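Local coordinates for acyl-CoA dehydrogenase domain protein Tcur3483 (Thermomonospora curvata, PDB 6WY9), which binds FAD and probably oxidises CH-CH bonds of its substrates, as acyl-CoA dehydrogenases do, at residues A[175-180]-A[226-231]; A[142-147]-A[186-191]; A[216-221]-A[230-235]. All blocks are in the same frame, centred on the assembly; numbering follows the deposited sequence.

How the contacts relate
All three contacts are strand pairings of the middle domain. Contacts 1 and 2 are buried and both touch the flavin. Contact 3 is only partly buried and lies toward the edge of its sheet. Contacts 1 and 3 share strand 227-239, with A230 and T231 in both: strand 168-176 pairs with it in contact 1 and strand 215-221 in contact 3. Contact 2 belongs to another, mixed sheet and is parallel. K175 joins contacts 1 and 2 by hydrogen bonds from NZ to the carbonyls of Y146 and A190. Backbone bonds join all three; contact 1 adds threonine hydroxyls, contact 2 aromatic and aliphatic packing, contact 3 serines beside an exposed tyrosine.

Contact 1 (A[175-180]-A[226-231]); sequences KIFTSG and MVVTAT. With FDA (dihydroflavine-adenine dinucleotide), chain C.
T178 meets T229 and T231 in the tight, buried part of this contact. T229 OG1 donates to T178 O at 2.9 Å. It sits between its backbone N and carbonyl carbon (chi1 71°), which turns it to that oxygen. In return T178 N bonds to T229 O, bent to 143° at the hydrogen. T178 OG1 and T231 OG1 share a hydrogen bond of 3.0 Å, and T231 OG1 also bonds to Y233. T229 N is buried here without a partner. Next along the strands, K175 and T231 form an antiparallel hydrogen-bonded pair. The lysine chain bends away to A190, Y146 and E148.

V228 splits its branches. CG2 lies at the edge of the F177 ring, 4.1 Å from CD1, while I176 CG1 covers one face of that ring. V228 CG1 is 3.4 Å from S179 OG. The far end is looser: G180 N and V227 O are joined through a water, and M226 and V227 are partly exposed.

F177 CB packs on the flavin, 3.5 Å from FDA C9A. S179 N bonds to FDA O4 at 3.2 Å. The threonine bonds therefore probably help fix the 177-179 turn that presents S179 to the flavin.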
loop_
_atom_site.group_PDB
_atom_site.type_symbol
_atom_site.label_atom_id
_atom_site.label_comp_id
_atom_site.label_asym_id
_atom_site.label_seq_id
_atom_site.Cartn_x
_atom_site.Cartn_y
_atom_site.Cartn_z
ATOM N N LYS A 175 4.789 4.696 -36.502
ATOM C CA LYS A 175 5.097 4.605 -35.083
ATOM C C LYS A 175 4.189 5.574 -34.325
ATOM O O LYS A 175 3.595 6.480 -34.905
ATOM C CB LYS A 175 6.577 4.924 -34.783
ATOM C CG LYS A 175 7.589 4.007 -35.515
ATOM C CD LYS A 175 7.684 2.613 -34.860
ATOM C CE LYS A 175 8.569 1.666 -35.709
ATOM N NZ LYS A 175 8.857 0.356 -34.997
ATOM N N ILE A 176 4.094 5.396 -33.023
ATOM C CA ILE A 176 3.169 6.202 -32.240
ATOM C C ILE A 176 3.879 6.645 -30.972
ATOM O O ILE A 176 4.735 5.939 -30.428
ATOM C CB ILE A 176 1.845 5.422 -31.949
ATOM C CG1 ILE A 176 0.848 6.296 -31.163
ATOM C CG2 ILE A 176 2.150 4.148 -31.177
ATOM C CD1 ILE A 176 -0.642 5.965 -31.399
ATOM N N PHE A 177 3.541 7.846 -30.502
ATOM C CA PHE A 177 4.205 8.446 -29.343
ATOM C C PHE A 177 5.703 8.693 -29.602
ATOM O O PHE A 177 6.545 8.579 -28.698
ATOM C CB PHE A 177 4.019 7.621 -28.046
ATOM C CG PHE A 177 2.609 7.193 -27.790
ATOM C CD1 PHE A 177 1.611 8.129 -27.565
ATOM C CD2 PHE A 177 2.268 5.840 -27.796
ATOM C CE1 PHE A 177 0.270 7.722 -27.374
ATOM C CE2 PHE A 177 0.931 5.419 -27.579
ATOM C CZ PHE A 177 -0.064 6.373 -27.369
ATOM N N THR A 178 6.036 9.094 -30.820
ATOM C CA THR A 178 7.415 9.423 -31.187
ATOM C C THR A 178 7.732 10.815 -30.665
ATOM O O THR A 178 7.642 11.793 -31.405
ATOM C CB THR A 178 7.594 9.385 -32.705
ATOM O OG1 THR A 178 6.962 8.216 -33.261
ATOM C CG2 THR A 178 9.068 9.380 -33.055
ATOM N N SER A 179 8.178 10.907 -29.404
ATOM C CA SER A 179 8.467 12.213 -28.813
ATOM C C SER A 179 9.573 12.912 -29.570
ATOM O O SER A 179 10.622 12.317 -29.847
ATOM C CB SER A 179 8.907 12.119 -27.344
ATOM O OG SER A 179 8.080 11.255 -26.629
ATOM N N GLY A 180 9.365 14.206 -29.800
ATOM C CA GLY A 180 10.298 15.062 -30.489
ATOM C C GLY A 180 10.345 14.879 -32.000
ATOM O O GLY A 180 11.160 15.538 -32.652
ATOM N N MET A 226 2.429 17.782 -22.607
ATOM C CA MET A 226 3.355 17.505 -23.692
ATOM C C MET A 226 2.622 17.251 -25.003
ATOM O O MET A 226 1.498 16.747 -25.026
ATOM C CB MET A 226 4.187 16.261 -23.398
ATOM C CG MET A 226 5.244 16.380 -22.345
ATOM S SD MET A 226 6.406 15.016 -22.674
ATOM C CE MET A 226 7.027 15.481 -24.304
ATOM N N VAL A 227 3.285 17.583 -26.104
ATOM C CA VAL A 227 2.875 17.144 -27.429
ATOM C C VAL A 227 3.903 16.116 -27.895
ATOM O O VAL A 227 5.097 16.418 -27.957
ATOM C CB VAL A 227 2.767 18.317 -28.411
ATOM C CG1 VAL A 227 2.391 17.813 -29.794
ATOM C CG2 VAL A 227 1.728 19.340 -27.917
ATOM N N VAL A 228 3.452 14.891 -28.172
ATOM C CA VAL A 228 4.287 13.910 -28.870
ATOM C C VAL A 228 3.656 13.720 -30.251
ATOM O O VAL A 228 2.879 14.576 -30.684
ATOM C CB VAL A 228 4.438 12.615 -28.044
ATOM C CG1 VAL A 228 5.149 12.933 -26.694
ATOM C CG2 VAL A 228 3.079 11.965 -27.775
ATOM N N THR A 229 3.980 12.646 -30.981
ATOM C CA THR A 229 3.507 12.516 -32.359
ATOM C C THR A 229 3.198 11.066 -32.688
ATOM O O THR A 229 3.563 10.136 -31.963
ATOM C CB THR A 229 4.535 13.024 -33.395
ATOM O OG1 THR A 229 5.638 12.103 -33.458
ATOM C CG2 THR A 229 5.064 14.409 -33.015
ATOM N N ALA A 230 2.484 10.890 -33.788
ATOM C CA ALA A 230 2.555 9.669 -34.570
ATOM C C ALA A 230 3.445 9.994 -35.768
ATOM O O ALA A 230 3.445 11.122 -36.250
ATOM C CB ALA A 230 1.164 9.202 -35.029
ATOM N N THR A 231 4.241 9.031 -36.214
ATOM C CA THR A 231 5.047 9.245 -37.399
ATOM C C THR A 231 4.687 8.179 -38.414
ATOM O O THR A 231 4.268 7.074 -38.047
ATOM C CB THR A 231 6.558 9.238 -37.081
ATOM O OG1 THR A 231 6.904 8.073 -36.305
ATOM C CG2 THR A 231 6.949 10.532 -36.300
HETATM P PA FDA C . 0.324 -1.539 -23.867
HETATM O O1A FDA C . -1.058 -1.581 -24.436
HETATM O O2A FDA C . 1.407 -2.473 -24.432
HETATM O O5B FDA C . 0.228 -2.022 -22.246
HETATM C C5B FDA C . -0.682 -1.170 -21.603
HETATM C C4B FDA C . -0.679 -1.567 -20.115
HETATM O O4B FDA C . -0.925 -3.053 -20.093
HETATM C C3B FDA C . 0.703 -1.465 -19.466
HETATM O O3B FDA C . 0.932 -0.225 -18.907
HETATM C C2B FDA C . 0.580 -2.475 -18.339
HETATM O O2B FDA C . -0.310 -2.040 -17.241
HETATM C C1B FDA C . -0.169 -3.672 -19.003
HETATM N N9A FDA C . 0.701 -4.738 -19.496
HETATM C C8A FDA C . 1.341 -4.848 -20.747
HETATM N N7A FDA C . 2.003 -5.992 -20.877
HETATM C C5A FDA C . 1.804 -6.656 -19.686
HETATM C C6A FDA C . 2.282 -7.894 -19.229
HETATM N N6A FDA C . 3.066 -8.676 -19.996
HETATM N N1A FDA C . 1.955 -8.340 -17.997
HETATM C C2A FDA C . 1.163 -7.492 -17.277
HETATM N N3A FDA C . 0.636 -6.278 -17.572
HETATM C C4A FDA C . 0.979 -5.896 -18.812
HETATM N N1 FDA C . 7.737 5.260 -27.624
HETATM C C2 FDA C . 8.696 5.403 -28.649
HETATM O O2 FDA C . 8.877 4.480 -29.473
HETATM N N3 FDA C . 9.399 6.602 -28.668
HETATM C C4 FDA C . 9.207 7.663 -27.753
HETATM O O4 FDA C . 9.862 8.691 -27.870
HETATM C C4X FDA C . 8.208 7.433 -26.744
HETATM N N5 FDA C . 7.954 8.433 -25.804
HETATM C C5X FDA C . 6.732 8.441 -25.185
HETATM C C6 FDA C . 6.255 9.554 -24.598
HETATM C C7 FDA C . 4.974 9.524 -23.992
HETATM C C7M FDA C . 4.506 10.720 -23.390
HETATM C C8 FDA C . 4.224 8.408 -23.958
HETATM C C8M FDA C . 2.894 8.370 -23.317
HETATM C C9 FDA C . 4.724 7.251 -24.531
HETATM C C9A FDA C . 5.968 7.278 -25.153
HETATM N N10 FDA C . 6.495 6.115 -25.739
HETATM C C10 FDA C . 7.496 6.288 -26.700
HETATM C "C1'" FDA C . 5.638 4.898 -25.813
HETATM C "C2'" FDA C . 5.912 3.921 -24.635
HETATM O "O2'" FDA C . 7.098 3.305 -24.794
HETATM C "C3'" FDA C . 4.673 2.916 -24.686
HETATM O "O3'" FDA C . 3.481 3.566 -24.293
HETATM C "C4'" FDA C . 4.948 1.683 -23.838
HETATM O "O4'" FDA C . 5.937 0.954 -24.478
HETATM C "C5'" FDA C . 3.610 0.922 -23.633
HETATM O "O5'" FDA C . 3.164 0.503 -24.889
HETATM P P FDA C . 1.549 0.753 -24.999
HETATM O O1P FDA C . 1.371 2.171 -24.748
HETATM O O2P FDA C . 1.102 0.144 -26.319
HETATM O O3P FDA C . 0.795 -0.029 -23.744
HETATM O O HOH W 1 6.904 15.740 -29.848
#

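Contact 2 (A[142-147]-A[186-191]); sequences FAIGYT and YIWLAC. With FDA (dihydroflavine-adenine dinucleotide), chain C.
Y146 runs alongside W188, both side chains extending in the same direction. The tyrosine CB is 3.2 Å from FDA O2. CG stands beside the backbone N (chi1 -69°), which folds the ring back over its own strand, with I144 CG2 centred over one face. CD1 meets A190 CB at 3.7 Å. CE1 meets W188 CD1 at 3.6 Å. At the tip, OH accepts from W188 NE1 at 2.9 Å, though its place is less sure. The tyrosine ring and the five-membered ring of W188 meet at their rims, planes at 58°. I144 CD1 packs on W188 CD1. With an alanine in place of Y146, W188 NE1 would probably lose this acceptor and a gap would open between A190 and I144.

The backbones run parallel, joined by four hydrogen bonds. G145 has no room for a side chain, since a CB would run into I187 and L189. At the start, Y186 CB makes a CH-pi contact over the F142 ring, 3.9 Å from its centroid.

The end of the strand and the loop after it hold the flavin pyrimidine. I144 O accepts a hydrogen bond from FDA N3 at 2.8 Å. Y146 N and T147 N both donate to FDA O2, and T147 OG1 accepts from FDA N1. Two N-H groups on one carbonyl oxygen would probably draw electron density toward it.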
loop_
_atom_site.group_PDB
_atom_site.type_symbol
_atom_site.label_atom_id
_atom_site.label_comp_id
_atom_site.label_asym_id
_atom_site.label_seq_id
_atom_site.Cartn_x
_atom_site.Cartn_y
_atom_site.Cartn_z
ATOM N N PHE A 142 17.780 13.628 -32.256
ATOM C CA PHE A 142 17.194 12.352 -32.631
ATOM C C PHE A 142 15.875 12.159 -31.914
ATOM O O PHE A 142 15.684 12.657 -30.806
ATOM C CB PHE A 142 18.094 11.167 -32.262
ATOM C CG PHE A 142 19.109 10.792 -33.335
ATOM C CD1 PHE A 142 20.268 11.522 -33.485
ATOM C CD2 PHE A 142 18.904 9.686 -34.174
ATOM C CE1 PHE A 142 21.213 11.180 -34.472
ATOM C CE2 PHE A 142 19.840 9.334 -35.148
ATOM C CZ PHE A 142 21.001 10.095 -35.288
ATOM N N ALA A 143 14.986 11.383 -32.525
ATOM C CA ALA A 143 13.789 10.916 -31.847
ATOM C C ALA A 143 13.752 9.388 -31.935
ATOM O O ALA A 143 14.298 8.794 -32.868
ATOM C CB ALA A 143 12.524 11.588 -32.450
ATOM N N ILE A 144 13.145 8.741 -30.931
ATOM C CA ILE A 144 13.141 7.278 -30.842
ATOM C C ILE A 144 11.885 6.733 -31.511
ATOM O O ILE A 144 10.761 7.010 -31.066
ATOM C CB ILE A 144 13.203 6.780 -29.386
ATOM C CG1 ILE A 144 14.459 7.253 -28.648
ATOM C CG2 ILE A 144 13.192 5.234 -29.408
ATOM C CD1 ILE A 144 15.757 6.786 -29.307
ATOM N N GLY A 145 12.071 5.883 -32.511
ATOM C CA GLY A 145 10.949 5.280 -33.203
ATOM C C GLY A 145 10.780 3.799 -32.906
ATOM O O GLY A 145 11.137 2.964 -33.743
ATOM N N TYR A 146 10.258 3.451 -31.720
ATOM C CA TYR A 146 10.012 2.044 -31.385
ATOM C C TYR A 146 8.536 1.668 -31.500
ATOM O O TYR A 146 8.150 0.812 -32.317
ATOM C CB TYR A 146 10.497 1.753 -29.964
ATOM C CG TYR A 146 11.993 1.797 -29.776
ATOM C CD1 TYR A 146 12.863 1.746 -30.860
ATOM C CD2 TYR A 146 12.528 1.887 -28.501
ATOM C CE1 TYR A 146 14.227 1.792 -30.662
ATOM C CE2 TYR A 146 13.859 1.921 -28.307
ATOM C CZ TYR A 146 14.711 1.887 -29.374
ATOM O OH TYR A 146 16.060 1.924 -29.111
ATOM N N THR A 147 7.706 2.352 -30.712
ATOM C CA THR A 147 6.348 1.945 -30.402
ATOM C C THR A 147 5.449 2.070 -31.613
ATOM O O THR A 147 5.520 3.048 -32.361
ATOM C CB THR A 147 5.825 2.822 -29.250
ATOM O OG1 THR A 147 6.720 2.697 -28.139
ATOM C CG2 THR A 147 4.389 2.421 -28.814
ATOM N N TYR A 186 16.520 13.351 -37.147
ATOM C CA TYR A 186 16.598 11.937 -37.501
ATOM C C TYR A 186 15.772 11.099 -36.536
ATOM O O TYR A 186 15.683 11.410 -35.344
ATOM C CB TYR A 186 18.026 11.416 -37.468
ATOM C CG TYR A 186 18.950 12.110 -38.437
ATOM C CD1 TYR A 186 18.950 11.775 -39.792
ATOM C CD2 TYR A 186 19.827 13.083 -37.994
ATOM C CE1 TYR A 186 19.800 12.410 -40.673
ATOM C CE2 TYR A 186 20.682 13.718 -38.862
ATOM C CZ TYR A 186 20.666 13.376 -40.196
ATOM O OH TYR A 186 21.524 14.017 -41.047
ATOM N N ILE A 187 15.190 10.019 -37.066
ATOM C CA ILE A 187 14.501 9.010 -36.275
ATOM C C ILE A 187 15.427 7.814 -36.102
ATOM O O ILE A 187 16.014 7.313 -37.076
ATOM C CB ILE A 187 13.171 8.578 -36.930
ATOM C CG1 ILE A 187 12.383 9.800 -37.413
ATOM C CG2 ILE A 187 12.328 7.784 -35.943
ATOM C CD1 ILE A 187 11.850 10.729 -36.283
ATOM N N TRP A 188 15.561 7.360 -34.858
ATOM C CA TRP A 188 16.220 6.094 -34.551
ATOM C C TRP A 188 15.135 5.029 -34.659
ATOM O O TRP A 188 14.349 4.843 -33.734
ATOM C CB TRP A 188 16.825 6.184 -33.164
ATOM C CG TRP A 188 17.378 4.987 -32.532
ATOM C CD1 TRP A 188 16.713 4.100 -31.743
ATOM C CD2 TRP A 188 18.764 4.604 -32.503
ATOM N NE1 TRP A 188 17.599 3.166 -31.234
ATOM C CE2 TRP A 188 18.860 3.448 -31.698
ATOM C CE3 TRP A 188 19.924 5.117 -33.095
ATOM C CZ2 TRP A 188 20.068 2.787 -31.478
ATOM C CZ3 TRP A 188 21.125 4.466 -32.870
ATOM C CH2 TRP A 188 21.187 3.311 -32.072
ATOM N N LEU A 189 15.062 4.350 -35.812
ATOM C CA LEU A 189 13.855 3.617 -36.194
ATOM C C LEU A 189 14.072 2.107 -36.133
ATOM O O LEU A 189 14.941 1.566 -36.832
ATOM C CB LEU A 189 13.384 4.026 -37.587
ATOM C CG LEU A 189 12.028 3.453 -38.003
ATOM C CD1 LEU A 189 10.897 4.109 -37.199
ATOM C CD2 LEU A 189 11.836 3.649 -39.503
ATOM N N ALA A 190 13.238 1.430 -35.322
ATOM C CA ALA A 190 13.237 -0.024 -35.217
ATOM C C ALA A 190 12.317 -0.600 -36.288
ATOM O O ALA A 190 11.124 -0.291 -36.299
ATOM C CB ALA A 190 12.791 -0.458 -33.824
ATOM N N CYS A 191 12.878 -1.419 -37.197
ATOM C CA CYS A 191 12.166 -1.970 -38.347
ATOM C C CYS A 191 12.331 -3.484 -38.410
ATOM O O CYS A 191 13.365 -4.034 -38.015
ATOM C CB CYS A 191 12.684 -1.415 -39.705
ATOM S SG CYS A 191 12.788 0.369 -39.918
HETATM P PA FDA C . 0.324 -1.539 -23.867
HETATM O O1A FDA C . -1.058 -1.581 -24.436
HETATM O O2A FDA C . 1.407 -2.473 -24.432
HETATM O O5B FDA C . 0.228 -2.022 -22.246
HETATM C C5B FDA C . -0.682 -1.170 -21.603
HETATM C C4B FDA C . -0.679 -1.567 -20.115
HETATM O O4B FDA C . -0.925 -3.053 -20.093
HETATM C C3B FDA C . 0.703 -1.465 -19.466
HETATM O O3B FDA C . 0.932 -0.225 -18.907
HETATM C C2B FDA C . 0.580 -2.475 -18.339
HETATM O O2B FDA C . -0.310 -2.040 -17.241
HETATM C C1B FDA C . -0.169 -3.672 -19.003
HETATM N N9A FDA C . 0.701 -4.738 -19.496
HETATM C C8A FDA C . 1.341 -4.848 -20.747
HETATM N N7A FDA C . 2.003 -5.992 -20.877
HETATM C C5A FDA C . 1.804 -6.656 -19.686
HETATM C C6A FDA C . 2.282 -7.894 -19.229
HETATM N N6A FDA C . 3.066 -8.676 -19.996
HETATM N N1A FDA C . 1.955 -8.340 -17.997
HETATM C C2A FDA C . 1.163 -7.492 -17.277
HETATM N N3A FDA C . 0.636 -6.278 -17.572
HETATM C C4A FDA C . 0.979 -5.896 -18.812
HETATM N N1 FDA C . 7.737 5.260 -27.624
HETATM C C2 FDA C . 8.696 5.403 -28.649
HETATM O O2 FDA C . 8.877 4.480 -29.473
HETATM N N3 FDA C . 9.399 6.602 -28.668
HETATM C C4 FDA C . 9.207 7.663 -27.753
HETATM O O4 FDA C . 9.862 8.691 -27.870
HETATM C C4X FDA C . 8.208 7.433 -26.744
HETATM N N5 FDA C . 7.954 8.433 -25.804
HETATM C C5X FDA C . 6.732 8.441 -25.185
HETATM C C6 FDA C . 6.255 9.554 -24.598
HETATM C C7 FDA C . 4.974 9.524 -23.992
HETATM C C7M FDA C . 4.506 10.720 -23.390
HETATM C C8 FDA C . 4.224 8.408 -23.958
HETATM C C8M FDA C . 2.894 8.370 -23.317
HETATM C C9 FDA C . 4.724 7.251 -24.531
HETATM C C9A FDA C . 5.968 7.278 -25.153
HETATM N N10 FDA C . 6.495 6.115 -25.739
HETATM C C10 FDA C . 7.496 6.288 -26.700
HETATM C "C1'" FDA C . 5.638 4.898 -25.813
HETATM C "C2'" FDA C . 5.912 3.921 -24.635
HETATM O "O2'" FDA C . 7.098 3.305 -24.794
HETATM C "C3'" FDA C . 4.673 2.916 -24.686
HETATM O "O3'" FDA C . 3.481 3.566 -24.293
HETATM C "C4'" FDA C . 4.948 1.683 -23.838
HETATM O "O4'" FDA C . 5.937 0.954 -24.478
HETATM C "C5'" FDA C . 3.610 0.922 -23.633
HETATM O "O5'" FDA C . 3.164 0.503 -24.889
HETATM P P FDA C . 1.549 0.753 -24.999
HETATM O O1P FDA C . 1.371 2.171 -24.748
HETATM O O2P FDA C . 1.102 0.144 -26.319
HETATM O O3P FDA C . 0.795 -0.029 -23.744
#

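Contact 3 (A[216-221]-A[230-235]); sequences SWSPIQ and ATYYSG
Strands 216-221 and 230-233 run antiparallel, their axes 4.6 Å apart at closest approach and their directions 161° apart; the pairing itself spans S216-S218 and A230-Y232. S216 with Y232 and S218 with A230 are hydrogen-bonded pairs. W217 with T231 is the non-hydrogen-bonded pair between them. Y232 N bonds to S216 O at 2.8 Å, and S216 N returns the bond to Y232 O at 3.1 Å. S218 and A230 exchange the same two bonds. The CA-H groups of W217 and T231 also face carbonyl oxygens, those of A230 and S216.

One face of the pairing carries S216, S218, A230 and Y232. Y232 lies along the two serines. S216 OG touches its CB at 3.5 Å. S218 OG comes to the ring edge, in its plane, 3.7 Å from CE2. It sits between its own N and carbonyl carbon (chi1 59°), the setting that brings it beside the ring. These are packing contacts, and S216 and Y232 are exposed.

The other face carries W217 and T231. W217 CB packs on T231 CG2 at 3.8 Å, while its indole leads away to T229 and N182. The Y233 hydroxyl that T231 holds reaches I187 and L189 on strand 186-192, so at Y233 this face meets the other sheet of the domain, while W217 is exposed. Past P219, I220 CD1 lies 3.9 Å from A230 N, and the I220 side chain also packs on I176 and F177.

Q221 makes backbone hydrogen bonds to a neighbouring subunit. The chain turns a corner at S234 and G235. This is a beta hairpin, strand 215-221 with strand 227-239, and its first strand is outermost within the chain in the antiparallel sheet of the acyl-CoA dehydrogenase middle domain.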
loop_
_atom_site.group_PDB
_atom_site.type_symbol
_atom_site.label_atom_id
_atom_site.label_comp_id
_atom_site.label_asym_id
_atom_site.label_seq_id
_atom_site.Cartn_x
_atom_site.Cartn_y
_atom_site.Cartn_z
ATOM N N SER A 216 6.286 11.665 -42.483
ATOM C CA SER A 216 5.325 12.658 -42.024
ATOM C C SER A 216 4.996 12.362 -40.565
ATOM O O SER A 216 5.251 11.261 -40.071
ATOM C CB SER A 216 4.066 12.652 -42.907
ATOM O OG SER A 216 3.195 11.581 -42.560
ATOM N N TRP A 217 4.448 13.360 -39.860
ATOM C CA TRP A 217 4.082 13.202 -38.451
ATOM C C TRP A 217 2.817 14.001 -38.167
ATOM O O TRP A 217 2.500 14.953 -38.888
ATOM C CB TRP A 217 5.205 13.675 -37.512
ATOM C CG TRP A 217 5.486 15.159 -37.670
ATOM C CD1 TRP A 217 6.368 15.749 -38.541
ATOM C CD2 TRP A 217 4.853 16.238 -36.950
ATOM N NE1 TRP A 217 6.326 17.122 -38.396
ATOM C CE2 TRP A 217 5.409 17.443 -37.425
ATOM C CE3 TRP A 217 3.860 16.294 -35.956
ATOM C CZ2 TRP A 217 5.008 18.682 -36.950
ATOM C CZ3 TRP A 217 3.475 17.525 -35.478
ATOM C CH2 TRP A 217 4.050 18.702 -35.966
ATOM N N SER A 218 2.119 13.636 -37.084
ATOM C CA SER A 218 0.942 14.373 -36.618
ATOM C C SER A 218 0.942 14.450 -35.099
ATOM O O SER A 218 1.409 13.526 -34.419
ATOM C CB SER A 218 -0.381 13.744 -37.105
ATOM O OG SER A 218 -0.487 12.406 -36.655
ATOM N N PRO A 219 0.430 15.544 -34.535
ATOM C CA PRO A 219 0.576 15.768 -33.099
ATOM C C PRO A 219 -0.379 14.921 -32.277
ATOM O O PRO A 219 -1.475 14.580 -32.717
ATOM C CB PRO A 219 0.255 17.263 -32.949
ATOM C CG PRO A 219 -0.672 17.569 -34.091
ATOM C CD PRO A 219 -0.185 16.701 -35.229
ATOM N N ILE A 220 0.060 14.596 -31.055
ATOM C CA ILE A 220 -0.753 13.971 -30.008
ATOM C C ILE A 220 -0.535 14.771 -28.719
ATOM O O ILE A 220 0.592 14.827 -28.215
ATOM C CB ILE A 220 -0.359 12.495 -29.766
ATOM C CG1 ILE A 220 -0.538 11.603 -31.020
ATOM C CG2 ILE A 220 -1.136 11.939 -28.589
ATOM C CD1 ILE A 220 0.076 10.184 -30.796
ATOM N N GLN A 221 -1.598 15.365 -28.172
ATOM C CA GLN A 221 -1.494 16.140 -26.933
ATOM C C GLN A 221 -1.746 15.237 -25.739
ATOM O O GLN A 221 -2.710 14.459 -25.742
ATOM C CB GLN A 221 -2.501 17.298 -26.905
ATOM C CG GLN A 221 -2.307 18.225 -25.723
ATOM C CD GLN A 221 -2.273 19.695 -26.124
ATOM O OE1 GLN A 221 -3.076 20.155 -26.949
ATOM N NE2 GLN A 221 -1.340 20.446 -25.538
ATOM N N ALA A 230 2.484 10.890 -33.788
ATOM C CA ALA A 230 2.555 9.669 -34.570
ATOM C C ALA A 230 3.445 9.994 -35.768
ATOM O O ALA A 230 3.445 11.122 -36.250
ATOM C CB ALA A 230 1.164 9.202 -35.029
ATOM N N THR A 231 4.241 9.031 -36.214
ATOM C CA THR A 231 5.047 9.245 -37.399
ATOM C C THR A 231 4.687 8.179 -38.414
ATOM O O THR A 231 4.268 7.074 -38.047
ATOM C CB THR A 231 6.558 9.238 -37.081
ATOM O OG1 THR A 231 6.904 8.073 -36.305
ATOM C CG2 THR A 231 6.949 10.532 -36.300
ATOM N N TYR A 232 4.797 8.546 -39.689
ATOM C CA TYR A 232 4.392 7.712 -40.816
ATOM C C TYR A 232 5.532 7.612 -41.817
ATOM O O TYR A 232 6.211 8.607 -42.087
ATOM C CB TYR A 232 3.124 8.278 -41.513
ATOM C CG TYR A 232 2.003 8.453 -40.519
ATOM C CD1 TYR A 232 1.175 7.388 -40.187
ATOM C CD2 TYR A 232 1.806 9.667 -39.865
ATOM C CE1 TYR A 232 0.172 7.527 -39.249
ATOM C CE2 TYR A 232 0.785 9.818 -38.916
ATOM C CZ TYR A 232 -0.022 8.743 -38.618
ATOM O OH TYR A 232 -1.032 8.856 -37.684
ATOM N N TYR A 233 5.719 6.404 -42.377
ATOM C CA TYR A 233 6.802 6.092 -43.317
ATOM C C TYR A 233 6.174 5.378 -44.503
ATOM O O TYR A 233 5.748 4.220 -44.391
ATOM C CB TYR A 233 7.896 5.235 -42.664
ATOM C CG TYR A 233 8.282 5.781 -41.308
ATOM C CD1 TYR A 233 7.526 5.486 -40.189
ATOM C CD2 TYR A 233 9.380 6.629 -41.162
ATOM C CE1 TYR A 233 7.864 6.013 -38.922
ATOM C CE2 TYR A 233 9.714 7.150 -39.953
ATOM C CZ TYR A 233 8.956 6.843 -38.827
ATOM O OH TYR A 233 9.277 7.381 -37.623
ATOM N N SER A 234 6.107 6.076 -45.624
ATOM C CA SER A 234 5.434 5.598 -46.822
ATOM C C SER A 234 6.461 5.591 -47.947
ATOM O O SER A 234 6.766 6.640 -48.521
ATOM C CB SER A 234 4.240 6.484 -47.134
ATOM O OG SER A 234 3.490 5.920 -48.180
ATOM N N GLY A 235 7.030 4.418 -48.225
ATOM C CA GLY A 235 8.022 4.304 -49.278
ATOM C C GLY A 235 9.300 5.042 -48.997
ATOM O O GLY A 235 10.062 5.315 -49.925
#